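Local coordinates for protein (superoxide dismutase) (Aquifex pyrophilus, PDB 1COJ) that catalyses the disproportionation of superoxide radicals to hydrogen peroxide and dioxygen, using one iron ion in each subunit of a homotetramer, at residues S62-R65 with E66-E70; N175-P178 with P179-D182; A183-K186 with N187-W190. One frame throughout, in Å; residues are numbered along the deposited sequence.

Interaction 1 (S62-R65 with E66-E70); sequences SEYR and ELKVE
Lys68 lays its CG over one face of the Tyr64 ring, a CH-pi contact between residues four apart on a helix. Lys68 CG stands 3.9 Å from the centroid of the Tyr64 ring and 18° off the ring normal, shifted toward the hydroxyl end so that Tyr64 CZ is the ring atom nearest to it. The conformations of both residues matter: the tyrosine sends CG anti to its own N (chi1 176°), while the lysine chain, bent at chi2 and chi3, climbs past the ring and carries NZ on to Glu71 and to Val142 O of the second subunit. Tyr64 OH bonds to Glu117 of that same subunit.

One residue on, Arg65 runs extended from CG to NE and turns its guanidinium so that Val69 CG2 sits over the centre of one face, 4.1 Å above the plane. Glu66 OE1 comes near the guanidinium plane at an edge, but its salt bridge to Arg65 NE is long at 3.7 Å, and the guanidinium and carboxylate planes are turned 61° apart. The strongest partner of Arg65 is Asp146 of the second subunit, at NH2; NE also pairs with Glu70 of the third. Glu66, its CG beside the backbone N and its chain bent at chi2, also receives a weak bond from Ser62 N to OE1, 3.5 Å. Ser62 is the N-cap, its OG accepting a weak 3.3 Å bond from Arg65 N and also hydrogen-bonded to Asn58 O.

Behind these side chains, the i to i+4 bonds run from Glu66 N to Ser62 O (3.1 Å) through to Val69 N to Arg65 O (2.9 Å). This N-terminal part of helix 63-86 belongs to the alpha-hairpin domain: Leu67 and Lys68 lean on Leu46 of helix 21-47, and Glu70 touches Ile42 of the same helix.

Interaction 2 (N175-P178 with P179-D182); sequences NKRP and PYID
Pro179 sets its ring against Lys176, with CG 3.7 Å from Lys176 CB and 3.2 Å from Lys176 O. That carbonyl, faced by a proline ring where an N-H might have come, is buried by the contact without a hydrogen-bonding partner in the model. The lysine chain turns away at chi3 and chi4 and ends on Tyr173 O. Pro178 and Pro179 lie side by side and point the same way; the short 3.3 Å approach of Pro178 CB to Pro179 CD follows from the Pro-Pro link itself.

Two prolines in succession suit the first turn of helix 177-186, where backbone nitrogens have no earlier carbonyl of the helix to bond. The pattern starts once they are passed: Ile181 N reaches Arg177 O at 3.0 Å, and Asp182 N reaches Pro178 O at 3.1 Å. Tyr180 N adds a weak, bent bond to the same Arg177 O. Water 1 donates to Pro178 O (3.1 Å) and to Asp182 OD1 (3.0 Å), joining the carbonyl to a carboxylate that also pairs with Lys119.

On the other flank Arg177 places CG trans to the main-chain nitrogen (chi1 -171°), which brings that carbon 3.9 Å from Ile181 CD1. Beyond CG the chain bends at chi3, and its guanidinium is bonded to Ala122 O and to Tyr169 OH; Ile181 packs on Ala122 and Met123 of helix 111-124. Tyr180 holds its CB close to Arg177 O, while its ring leaves the turn toward the metal.

Chemically, backbone bonding carries the turn, with proline rings and aliphatic carbons around it. The hydroxyl of Tyr180, bonded to Tyr84 OH and to the backbone O of the iron ligand Asp163, is consistent with Tyr180 belonging to the iron's second shell.

Interaction 3 (A183-K186 with N187-W190); sequences AFFK and NINW
With chi1 at -67° and chi2 at 180°, Ile188 runs CG1 and CD1 back toward the helix end, where CD1 touches both Phe184 and Phe185. Phe184, its ring carried beside the carbonyl carbon (chi1 175°), offers CE2 at 3.8 Å from Ile188 CD1; Phe185, with CG beside its backbone N, offers CD1 at 3.7 Å from the same methyl. The isoleucine crosses Phe184 at a slant but runs alongside Phe185. Its other branch is used as well: Ile188 CG2 sits 3.6 Å above the plane of the Trp190 ring, over its centre.

The backbone here leaves the helix. Asn187 N bonds to Phe184 O at 3.1 Å, approaching from above the carbonyl plane, and makes a weak 3.4 Å bond to Ala183 O. Ile188 CG1 lies 3.4 Å from Phe184 O. Asn189, the N-cap of helix 190-207, accepts weak bonds at OD1 from Asp191 N and Val192 N.

Phe184 also packs on Ile160 and Ile162 of strand 157-163. Around Ile188 the side-chain contact is thus apolar and the polar ties fall to the backbone, so shape and burial, rather than directed bonds, join the helix end to the loop.

In the fold
Read from the N terminus, the three contacts come in series, each within a single short run of chain; none nests inside or crosses another. Interaction 1 starts helix 63-86 in the alpha-hairpin domain, after the loop that follows helix 21-47, and faces other subunits of the tetramer. The same helix carries the iron ligand His81 farther along. Interactions 2 and 3 belong to the C-terminal domain and share helix 177-186: residues 175-182 begin it, and residues 183-190 end it and turn the chain into helix 190-207. Their centres are about 13 Å apart, whereas interaction 1 lies about 35 Å, centre to centre, from interaction 2.

Interaction 1 (S62-R65 with E66-E70)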
ATOM      1  N   SER A  62       2.598   9.757  14.001  1.00  9.19           N
ATOM      2  CA  SER A  62       3.657  10.368  14.799  1.00 10.31           C
ATOM      3  C   SER A  62       4.662  10.944  13.803  1.00 10.52           C
ATOM      4  O   SER A  62       4.855  10.377  12.720  1.00  8.42           O
ATOM      5  CB  SER A  62       4.322   9.357  15.744  1.00  7.69           C
ATOM      6  OG  SER A  62       4.845   8.240  15.054  1.00  9.95           O
ATOM      7  N   GLU A  63       5.253  12.090  14.130  1.00  9.85           N
ATOM      8  CA  GLU A  63       6.225  12.704  13.229  1.00 10.32           C
ATOM      9  C   GLU A  63       7.326  11.712  12.876  1.00 10.66           C
ATOM     10  O   GLU A  63       7.707  11.589  11.710  1.00  7.74           O
ATOM     11  CB  GLU A  63       6.828  13.971  13.838  1.00 11.24           C
ATOM     12  CG  GLU A  63       5.956  15.220  13.689  1.00 15.09           C
ATOM     13  CD  GLU A  63       4.732  15.206  14.589  1.00 17.32           C
ATOM     14  OE1 GLU A  63       3.618  15.465  14.096  1.00 17.54           O
ATOM     15  OE2 GLU A  63       4.886  14.955  15.801  1.00 22.57           O
ATOM     16  N   TYR A  64       7.797  10.969  13.874  1.00 10.29           N
ATOM     17  CA  TYR A  64       8.847   9.982  13.657  1.00 10.33           C
ATOM     18  C   TYR A  64       8.446   8.945  12.605  1.00  9.45           C
ATOM     19  O   TYR A  64       9.219   8.641  11.689  1.00  8.17           O
ATOM     20  CB  TYR A  64       9.195   9.278  14.969  1.00  9.79           C
ATOM     21  CG  TYR A  64      10.219   8.180  14.806  1.00  8.89           C
ATOM     22  CD1 TYR A  64      11.560   8.481  14.572  1.00  9.43           C
ATOM     23  CD2 TYR A  64       9.845   6.840  14.864  1.00 10.65           C
ATOM     24  CE1 TYR A  64      12.500   7.471  14.395  1.00 10.65           C
ATOM     25  CE2 TYR A  64      10.781   5.823  14.689  1.00  9.79           C
ATOM     26  CZ  TYR A  64      12.101   6.144  14.451  1.00 10.07           C
ATOM     27  OH  TYR A  64      13.008   5.133  14.227  1.00 13.49           O
ATOM     28  N   ARG A  65       7.240   8.401  12.749  1.00  8.25           N
ATOM     29  CA  ARG A  65       6.740   7.398  11.821  1.00  8.04           C
ATOM     30  C   ARG A  65       6.699   7.886  10.377  1.00  8.92           C
ATOM     31  O   ARG A  65       7.263   7.250   9.486  1.00  8.46           O
ATOM     32  CB  ARG A  65       5.336   6.932  12.217  1.00  7.21           C
ATOM     33  CG  ARG A  65       4.717   6.007  11.181  1.00  6.77           C
ATOM     34  CD  ARG A  65       3.248   5.707  11.439  1.00  7.40           C
ATOM     35  NE  ARG A  65       2.582   5.331  10.196  1.00  8.78           N
ATOM     36  CZ  ARG A  65       2.688   4.141   9.609  1.00  7.26           C
ATOM     37  NH1 ARG A  65       3.417   3.179  10.158  1.00  5.06           N
ATOM     38  NH2 ARG A  65       2.139   3.953   8.420  1.00  6.31           N
ATOM     39  N   GLU A  66       6.039   9.020  10.153  1.00  8.07           N
ATOM     40  CA  GLU A  66       5.881   9.566   8.805  1.00  8.39           C
ATOM     41  C   GLU A  66       7.219   9.820   8.120  1.00  8.49           C
ATOM     42  O   GLU A  66       7.371   9.542   6.925  1.00  7.13           O
ATOM     43  CB  GLU A  66       5.035  10.842   8.820  1.00  6.89           C
ATOM     44  CG  GLU A  66       3.799  10.791   9.720  1.00  6.50           C
ATOM     45  CD  GLU A  66       2.971   9.520   9.576  1.00 10.53           C
ATOM     46  OE1 GLU A  66       2.543   8.980  10.619  1.00  8.10           O
ATOM     47  OE2 GLU A  66       2.733   9.060   8.440  1.00  8.81           O
ATOM     48  N   LEU A  67       8.189  10.317   8.883  1.00  7.55           N
ATOM     49  CA  LEU A  67       9.527  10.583   8.359  1.00  8.83           C
ATOM     50  C   LEU A  67      10.209   9.277   7.938  1.00  8.86           C
ATOM     51  O   LEU A  67      10.848   9.215   6.884  1.00  6.72           O
ATOM     52  CB  LEU A  67      10.377  11.308   9.409  1.00  8.29           C
ATOM     53  CG  LEU A  67      10.090  12.803   9.594  1.00 10.49           C
ATOM     54  CD1 LEU A  67      10.643  13.313  10.919  1.00  8.45           C
ATOM     55  CD2 LEU A  67      10.691  13.573   8.428  1.00  9.87           C
ATOM     56  N   LYS A  68      10.059   8.233   8.750  1.00  5.91           N
ATOM     57  CA  LYS A  68      10.663   6.946   8.437  1.00  7.44           C
ATOM     58  C   LYS A  68       9.996   6.295   7.224  1.00  7.75           C
ATOM     59  O   LYS A  68      10.661   5.611   6.437  1.00  9.51           O
ATOM     60  CB  LYS A  68      10.602   6.014   9.645  1.00  6.66           C
ATOM     61  CG  LYS A  68      11.446   6.468  10.831  1.00  8.18           C
ATOM     62  CD  LYS A  68      12.935   6.488  10.500  1.00  8.07           C
ATOM     63  CE  LYS A  68      13.467   5.091  10.197  1.00  9.60           C
ATOM     64  NZ  LYS A  68      14.933   5.085   9.960  1.00  9.84           N
ATOM     65  N   VAL A  69       8.689   6.499   7.083  1.00  7.35           N
ATOM     66  CA  VAL A  69       7.946   5.945   5.957  1.00  6.36           C
ATOM     67  C   VAL A  69       8.471   6.553   4.659  1.00  7.37           C
ATOM     68  O   VAL A  69       8.906   5.834   3.759  1.00  7.65           O
ATOM     69  CB  VAL A  69       6.424   6.226   6.067  1.00  8.80           C
ATOM     70  CG1 VAL A  69       5.721   5.843   4.773  1.00  8.07           C
ATOM     71  CG2 VAL A  69       5.816   5.443   7.224  1.00  9.51           C
ATOM     72  N   GLU A  70       8.500   7.879   4.588  1.00  6.34           N
ATOM     73  CA  GLU A  70       8.968   8.538   3.376  1.00  9.05           C
ATOM     74  C   GLU A  70      10.473   8.434   3.166  1.00  8.86           C
ATOM     75  O   GLU A  70      10.966   8.625   2.051  1.00 10.21           O
ATOM     76  CB  GLU A  70       8.489   9.994   3.318  1.00  8.16           C
ATOM     77  CG  GLU A  70       6.979  10.175   3.538  1.00 10.16           C
ATOM     78  CD  GLU A  70       6.098   9.461   2.507  1.00  8.67           C
ATOM     79  OE1 GLU A  70       4.863   9.581   2.617  1.00 11.09           O
ATOM     80  OE2 GLU A  70       6.615   8.786   1.591  1.00 10.23           O
TER

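Interaction 2 (N175-P178 with P179-D182)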
ATOM      1  N   ASN A 175       1.483   6.242 -23.612  1.00 13.19           N
ATOM      2  CA  ASN A 175       1.012   5.032 -22.931  1.00 14.93           C
ATOM      3  C   ASN A 175       1.692   3.725 -23.352  1.00 16.27           C
ATOM      4  O   ASN A 175       1.516   2.702 -22.684  1.00 17.30           O
ATOM      5  CB  ASN A 175      -0.489   4.862 -23.153  1.00 15.31           C
ATOM      6  CG  ASN A 175      -0.831   4.652 -24.613  1.00 17.94           C
ATOM      7  OD1 ASN A 175      -0.804   5.594 -25.399  1.00 18.81           O
ATOM      8  ND2 ASN A 175      -1.125   3.416 -24.988  1.00 17.45           N
ATOM      9  N   LYS A 176       2.423   3.741 -24.464  1.00 15.60           N
ATOM     10  CA  LYS A 176       3.071   2.535 -24.986  1.00 17.25           C
ATOM     11  C   LYS A 176       4.344   2.093 -24.267  1.00 16.51           C
ATOM     12  O   LYS A 176       5.454   2.469 -24.654  1.00 17.19           O
ATOM     13  CB  LYS A 176       3.359   2.705 -26.478  1.00 20.22           C
ATOM     14  CG  LYS A 176       2.132   3.056 -27.303  1.00 26.88           C
ATOM     15  CD  LYS A 176       2.483   3.316 -28.766  1.00 33.51           C
ATOM     16  CE  LYS A 176       3.359   4.563 -28.951  1.00 38.16           C
ATOM     17  NZ  LYS A 176       2.661   5.838 -28.588  1.00 40.43           N
ATOM     18  N   ARG A 177       4.184   1.206 -23.290  1.00 15.51           N
ATOM     19  CA  ARG A 177       5.312   0.697 -22.515  1.00 13.87           C
ATOM     20  C   ARG A 177       6.208  -0.332 -23.228  1.00 14.05           C
ATOM     21  O   ARG A 177       7.431  -0.279 -23.096  1.00 13.80           O
ATOM     22  CB  ARG A 177       4.823   0.139 -21.169  1.00 12.77           C
ATOM     23  CG  ARG A 177       5.943  -0.223 -20.204  1.00 11.64           C
ATOM     24  CD  ARG A 177       5.412  -0.738 -18.878  1.00 12.27           C
ATOM     25  NE  ARG A 177       4.699   0.292 -18.121  1.00 11.96           N
ATOM     26  CZ  ARG A 177       4.113   0.087 -16.944  1.00 11.36           C
ATOM     27  NH1 ARG A 177       4.157  -1.112 -16.371  1.00  9.71           N
ATOM     28  NH2 ARG A 177       3.469   1.079 -16.341  1.00  9.74           N
ATOM     29  N   PRO A 178       5.621  -1.269 -24.000  1.00 14.19           N
ATOM     30  CA  PRO A 178       6.440  -2.277 -24.698  1.00 14.42           C
ATOM     31  C   PRO A 178       7.626  -1.753 -25.521  1.00 13.59           C
ATOM     32  O   PRO A 178       8.744  -2.264 -25.393  1.00 11.46           O
ATOM     33  CB  PRO A 178       5.416  -3.007 -25.560  1.00 13.84           C
ATOM     34  CG  PRO A 178       4.201  -2.977 -24.706  1.00 13.31           C
ATOM     35  CD  PRO A 178       4.186  -1.554 -24.190  1.00 14.20           C
ATOM     36  N   PRO A 179       7.405  -0.748 -26.388  1.00 12.86           N
ATOM     37  CA  PRO A 179       8.537  -0.249 -27.169  1.00 12.65           C
ATOM     38  C   PRO A 179       9.622   0.369 -26.287  1.00 11.85           C
ATOM     39  O   PRO A 179      10.798   0.351 -26.647  1.00 12.48           O
ATOM     40  CB  PRO A 179       7.892   0.777 -28.105  1.00 13.47           C
ATOM     41  CG  PRO A 179       6.671   1.211 -27.362  1.00 14.80           C
ATOM     42  CD  PRO A 179       6.157  -0.072 -26.790  1.00 14.23           C
ATOM     43  N   TYR A 180       9.230   0.894 -25.131  1.00 11.30           N
ATOM     44  CA  TYR A 180      10.183   1.488 -24.200  1.00 11.06           C
ATOM     45  C   TYR A 180      11.058   0.391 -23.594  1.00 11.03           C
ATOM     46  O   TYR A 180      12.274   0.555 -23.462  1.00 11.26           O
ATOM     47  CB  TYR A 180       9.444   2.267 -23.105  1.00 11.01           C
ATOM     48  CG  TYR A 180      10.212   2.416 -21.810  1.00 12.23           C
ATOM     49  CD1 TYR A 180      11.373   3.192 -21.740  1.00 12.71           C
ATOM     50  CD2 TYR A 180       9.778   1.773 -20.647  1.00 12.01           C
ATOM     51  CE1 TYR A 180      12.084   3.323 -20.537  1.00 12.79           C
ATOM     52  CE2 TYR A 180      10.478   1.896 -19.443  1.00 12.21           C
ATOM     53  CZ  TYR A 180      11.628   2.670 -19.394  1.00 14.43           C
ATOM     54  OH  TYR A 180      12.316   2.785 -18.206  1.00 12.17           O
ATOM     55  N   ILE A 181      10.438  -0.734 -23.241  1.00 12.09           N
ATOM     56  CA  ILE A 181      11.172  -1.852 -22.658  1.00 12.17           C
ATOM     57  C   ILE A 181      12.200  -2.375 -23.663  1.00 12.68           C
ATOM     58  O   ILE A 181      13.340  -2.666 -23.299  1.00 12.25           O
ATOM     59  CB  ILE A 181      10.219  -2.987 -22.221  1.00 13.38           C
ATOM     60  CG1 ILE A 181       9.224  -2.459 -21.181  1.00 14.95           C
ATOM     61  CG2 ILE A 181      11.016  -4.144 -21.634  1.00 12.91           C
ATOM     62  CD1 ILE A 181       8.074  -3.407 -20.878  1.00 14.40           C
ATOM     63  N   ASP A 182      11.809  -2.460 -24.933  1.00 13.45           N
ATOM     64  CA  ASP A 182      12.725  -2.919 -25.975  1.00 13.55           C
ATOM     65  C   ASP A 182      13.898  -1.950 -26.089  1.00 13.12           C
ATOM     66  O   ASP A 182      15.052  -2.373 -26.183  1.00 14.89           O
ATOM     67  CB  ASP A 182      12.013  -3.025 -27.330  1.00 17.94           C
ATOM     68  CG  ASP A 182      10.994  -4.150 -27.374  1.00 23.28           C
ATOM     69  OD1 ASP A 182      11.179  -5.156 -26.660  1.00 26.10           O
ATOM     70  OD2 ASP A 182      10.007  -4.032 -28.133  1.00 27.84           O
TER
HETATM   71  O   HOH W   1       8.735  -5.333 -24.856  1.00 42.69           O

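Interaction 3 (A183-K186 with N187-W190)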
ATOM      1  N   ALA A 183      13.603  -0.653 -26.059  1.00 13.15           N
ATOM      2  CA  ALA A 183      14.635   0.373 -26.155  1.00 12.95           C
ATOM      3  C   ALA A 183      15.607   0.265 -24.982  1.00 14.41           C
ATOM      4  O   ALA A 183      16.814   0.397 -25.162  1.00 14.96           O
ATOM      5  CB  ALA A 183      14.007   1.760 -26.211  1.00 11.52           C
ATOM      6  N   PHE A 184      15.083  -0.020 -23.791  1.00 13.24           N
ATOM      7  CA  PHE A 184      15.923  -0.166 -22.603  1.00 12.99           C
ATOM      8  C   PHE A 184      16.958  -1.274 -22.831  1.00 13.15           C
ATOM      9  O   PHE A 184      18.150  -1.095 -22.559  1.00 10.81           O
ATOM     10  CB  PHE A 184      15.074  -0.484 -21.361  1.00 13.11           C
ATOM     11  CG  PHE A 184      15.893  -0.764 -20.131  1.00 12.20           C
ATOM     12  CD1 PHE A 184      16.276   0.271 -19.284  1.00 13.33           C
ATOM     13  CD2 PHE A 184      16.303  -2.062 -19.831  1.00 12.69           C
ATOM     14  CE1 PHE A 184      17.063   0.016 -18.160  1.00 12.94           C
ATOM     15  CE2 PHE A 184      17.088  -2.324 -18.712  1.00 11.94           C
ATOM     16  CZ  PHE A 184      17.466  -1.281 -17.875  1.00 10.52           C
ATOM     17  N   PHE A 185      16.500  -2.416 -23.332  1.00 14.65           N
ATOM     18  CA  PHE A 185      17.395  -3.535 -23.599  1.00 16.98           C
ATOM     19  C   PHE A 185      18.475  -3.228 -24.640  1.00 17.55           C
ATOM     20  O   PHE A 185      19.563  -3.801 -24.589  1.00 18.69           O
ATOM     21  CB  PHE A 185      16.596  -4.774 -23.996  1.00 19.23           C
ATOM     22  CG  PHE A 185      16.041  -5.530 -22.821  1.00 24.05           C
ATOM     23  CD1 PHE A 185      16.826  -6.465 -22.152  1.00 25.78           C
ATOM     24  CD2 PHE A 185      14.749  -5.291 -22.366  1.00 25.20           C
ATOM     25  CE1 PHE A 185      16.332  -7.152 -21.043  1.00 25.83           C
ATOM     26  CE2 PHE A 185      14.245  -5.972 -21.256  1.00 25.92           C
ATOM     27  CZ  PHE A 185      15.039  -6.902 -20.594  1.00 25.23           C
ATOM     28  N   LYS A 186      18.185  -2.311 -25.561  1.00 17.70           N
ATOM     29  CA  LYS A 186      19.146  -1.933 -26.600  1.00 19.08           C
ATOM     30  C   LYS A 186      20.287  -1.080 -26.060  1.00 18.07           C
ATOM     31  O   LYS A 186      21.338  -0.975 -26.695  1.00 19.74           O
ATOM     32  CB  LYS A 186      18.469  -1.143 -27.725  1.00 20.17           C
ATOM     33  CG  LYS A 186      17.519  -1.917 -28.601  1.00 28.50           C
ATOM     34  CD  LYS A 186      17.227  -1.115 -29.862  1.00 34.73           C
ATOM     35  CE  LYS A 186      16.107  -1.728 -30.689  1.00 39.39           C
ATOM     36  NZ  LYS A 186      14.770  -1.544 -30.054  1.00 43.08           N
ATOM     37  N   ASN A 187      20.093  -0.466 -24.899  1.00 15.10           N
ATOM     38  CA  ASN A 187      21.120   0.398 -24.338  1.00 14.85           C
ATOM     39  C   ASN A 187      21.784  -0.100 -23.063  1.00 15.73           C
ATOM     40  O   ASN A 187      22.428   0.680 -22.358  1.00 18.27           O
ATOM     41  CB  ASN A 187      20.547   1.797 -24.106  1.00 13.94           C
ATOM     42  CG  ASN A 187      20.119   2.464 -25.388  1.00 13.46           C
ATOM     43  OD1 ASN A 187      18.957   2.430 -25.769  1.00 15.71           O
ATOM     44  ND2 ASN A 187      21.060   3.090 -26.054  1.00 10.32           N
ATOM     45  N   ILE A 188      21.686  -1.395 -22.787  1.00 14.92           N
ATOM     46  CA  ILE A 188      22.282  -1.941 -21.574  1.00 14.44           C
ATOM     47  C   ILE A 188      23.803  -2.013 -21.630  1.00 14.68           C
ATOM     48  O   ILE A 188      24.382  -2.534 -22.587  1.00 14.25           O
ATOM     49  CB  ILE A 188      21.720  -3.342 -21.234  1.00 14.80           C
ATOM     50  CG1 ILE A 188      20.239  -3.232 -20.861  1.00 14.45           C
ATOM     51  CG2 ILE A 188      22.505  -3.960 -20.081  1.00 13.23           C
ATOM     52  CD1 ILE A 188      19.579  -4.559 -20.516  1.00 14.21           C
ATOM     53  N   ASN A 189      24.443  -1.441 -20.614  1.00 13.09           N
ATOM     54  CA  ASN A 189      25.890  -1.464 -20.502  1.00 13.47           C
ATOM     55  C   ASN A 189      26.227  -2.727 -19.712  1.00 15.40           C
ATOM     56  O   ASN A 189      26.195  -2.729 -18.478  1.00 16.37           O
ATOM     57  CB  ASN A 189      26.392  -0.225 -19.761  1.00 10.56           C
ATOM     58  CG  ASN A 189      27.903  -0.151 -19.705  1.00 12.85           C
ATOM     59  OD1 ASN A 189      28.605  -1.163 -19.794  1.00 16.23           O
ATOM     60  ND2 ASN A 189      28.421   1.053 -19.561  1.00 14.11           N
ATOM     61  N   TRP A 190      26.537  -3.803 -20.425  1.00 15.21           N
ATOM     62  CA  TRP A 190      26.862  -5.076 -19.795  1.00 16.30           C
ATOM     63  C   TRP A 190      28.131  -5.092 -18.960  1.00 17.49           C
ATOM     64  O   TRP A 190      28.298  -5.972 -18.117  1.00 18.16           O
ATOM     65  CB  TRP A 190      26.879  -6.192 -20.833  1.00 17.17           C
ATOM     66  CG  TRP A 190      25.511  -6.495 -21.332  1.00 18.62           C
ATOM     67  CD1 TRP A 190      24.962  -6.113 -22.524  1.00 18.36           C
ATOM     68  CD2 TRP A 190      24.490  -7.207 -20.626  1.00 19.12           C
ATOM     69  NE1 TRP A 190      23.657  -6.540 -22.602  1.00 18.71           N
ATOM     70  CE2 TRP A 190      23.343  -7.215 -21.453  1.00 19.75           C
ATOM     71  CE3 TRP A 190      24.433  -7.838 -19.376  1.00 18.93           C
ATOM     72  CZ2 TRP A 190      22.146  -7.832 -21.066  1.00 20.52           C
ATOM     73  CZ3 TRP A 190      23.243  -8.452 -18.992  1.00 18.92           C
ATOM     74  CH2 TRP A 190      22.116  -8.443 -19.836  1.00 18.60           C
TER